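Local coordinates for nuclear import protein MOG1 (Saccharomyces cerevisiae, PDB 1JHS) that binds the Ran GTPase Gsp1 and takes part in the Ran system for nuclear protein import and poly(A)+ mRNA export, at residues G20-D23 and A24-R28. The protein carries 1 engineered substitution. Sequence-based numbering, arbitrary orientation.
Sequences GFID and ASTLR
Asp23 joins Ser25 and Thr26 in a local contact: an Asx turn combined with a type I beta turn, just where the chain leaves a strand. Strand 21-23 is an outermost strand of the seven-stranded antiparallel sheet and pairs with strand 34-39. The turn opens the loop between these two strands, at the protein surface, as a short 3-10 segment.

Asp23 acts as acceptor with both its side chain and its backbone. CG lies anti to the backbone N (chi1 176°), and this directs the carboxylate to Ser25. Asp23 OD1 receives Ser25 N at 2.8 Å, which closes the Asx turn. Ser25 OG also donates to Asp23 OD1, at 2.7 Å. Both donors reach OD1 from the same face of the carboxylate, well out of its plane. The two bonds limit rotation of the carboxylate.

The beta turn is closed by Thr26 N donating to Asp23 O at 3.0 Å, with the donor above the carbonyl plane. Thr26 OG1 also donates to Asp23 O, at 2.7 Å and almost in line with the C=O bond (168°). One residue thus grips this carbonyl through backbone and side chain. Thr26 CG2 lies 3.9 Å from Asp23 CB.

Ala24 O accepts Leu27 N, which closes the next, overlapping turn, and also accepts Arg28 N. Ala24 also keeps a backbone bond to Val36, so strand pairing reaches into the turn.

The extended Ile22 side chain passes by the Thr26 hydroxyl. The Ile22 and Leu27 side chains cross at about a right angle, and Ile22 CD1 comes 3.4 Å from Leu27 CD1, tighter than usual van der Waals contact.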
loop_
_atom_site.group_PDB
_atom_site.type_symbol
_atom_site.label_atom_id
_atom_site.label_comp_id
_atom_site.label_asym_id
_atom_site.label_seq_id
_atom_site.Cartn_x
_atom_site.Cartn_y
_atom_site.Cartn_z
ATOM N N GLY A 20 12.422 -10.816 4.323
ATOM C CA GLY A 20 11.445 -11.848 4.629
ATOM C C GLY A 20 10.195 -11.779 3.768
ATOM O O GLY A 20 9.287 -12.610 3.932
ATOM N N PHE A 21 10.127 -10.790 2.875
ATOM C CA PHE A 21 8.971 -10.643 1.989
ATOM C C PHE A 21 9.351 -11.278 0.657
ATOM O O PHE A 21 10.407 -10.974 0.105
ATOM C CB PHE A 21 8.615 -9.167 1.774
ATOM C CG PHE A 21 7.730 -8.594 2.841
ATOM C CD1 PHE A 21 8.169 -8.504 4.160
ATOM C CD2 PHE A 21 6.443 -8.127 2.528
ATOM C CE1 PHE A 21 7.349 -7.960 5.155
ATOM C CE2 PHE A 21 5.621 -7.583 3.517
ATOM C CZ PHE A 21 6.081 -7.502 4.840
ATOM N N ILE A 22 8.500 -12.161 0.153
ATOM C CA ILE A 22 8.784 -12.844 -1.091
ATOM C C ILE A 22 7.986 -12.267 -2.252
ATOM O O ILE A 22 6.863 -11.783 -2.077
ATOM C CB ILE A 22 8.466 -14.354 -0.968
ATOM C CG1 ILE A 22 8.670 -15.054 -2.312
ATOM C CG2 ILE A 22 7.043 -14.541 -0.531
ATOM C CD1 ILE A 22 8.473 -16.559 -2.231
ATOM N N ASP A 23 8.602 -12.313 -3.430
ATOM C CA ASP A 23 7.992 -11.852 -4.665
ATOM C C ASP A 23 7.046 -12.986 -5.058
ATOM O O ASP A 23 7.508 -14.082 -5.406
ATOM C CB ASP A 23 9.083 -11.663 -5.727
ATOM C CG ASP A 23 8.534 -11.269 -7.072
ATOM O OD1 ASP A 23 7.314 -11.433 -7.319
ATOM O OD2 ASP A 23 9.353 -10.809 -7.899
ATOM N N ALA A 24 5.735 -12.737 -4.992
ATOM C CA ALA A 24 4.781 -13.783 -5.312
ATOM C C ALA A 24 4.900 -14.309 -6.736
ATOM O O ALA A 24 4.521 -15.451 -6.994
ATOM C CB ALA A 24 3.341 -13.306 -5.038
ATOM N N SER A 25 5.407 -13.494 -7.664
ATOM C CA SER A 25 5.518 -13.976 -9.043
ATOM C C SER A 25 6.596 -15.048 -9.200
ATOM O O SER A 25 6.724 -15.641 -10.270
ATOM C CB SER A 25 5.729 -12.819 -10.050
ATOM O OG SER A 25 6.974 -12.156 -9.874
ATOM N N THR A 26 7.359 -15.330 -8.150
ATOM C CA THR A 26 8.357 -16.387 -8.257
ATOM C C THR A 26 7.665 -17.727 -8.025
ATOM O O THR A 26 8.265 -18.779 -8.202
ATOM C CB THR A 26 9.497 -16.247 -7.229
ATOM O OG1 THR A 26 8.975 -16.278 -5.886
ATOM C CG2 THR A 26 10.252 -14.953 -7.482
ATOM N N LEU A 27 6.393 -17.681 -7.648
ATOM C CA LEU A 27 5.649 -18.903 -7.365
ATOM C C LEU A 27 4.324 -18.973 -8.109
ATOM O O LEU A 27 3.773 -20.048 -8.289
ATOM C CB LEU A 27 5.366 -18.997 -5.866
ATOM C CG LEU A 27 6.598 -18.983 -4.953
ATOM C CD1 LEU A 27 6.186 -18.722 -3.508
ATOM C CD2 LEU A 27 7.337 -20.316 -5.079
ATOM N N ARG A 28 3.804 -17.818 -8.510
ATOM C CA ARG A 28 2.525 -17.771 -9.197
ATOM C C ARG A 28 2.437 -16.591 -10.137
ATOM O O ARG A 28 3.105 -15.590 -9.941
ATOM C CB ARG A 28 1.408 -17.737 -8.153
ATOM C CG ARG A 28 1.112 -19.142 -7.596
ATOM C CD ARG A 28 0.445 -19.096 -6.268
ATOM N NE ARG A 28 0.276 -20.403 -5.637
ATOM C CZ ARG A 28 1.220 -21.345 -5.538
ATOM N NH1 ARG A 28 2.436 -21.167 -6.046
ATOM N NH2 ARG A 28 0.949 -22.471 -4.879
#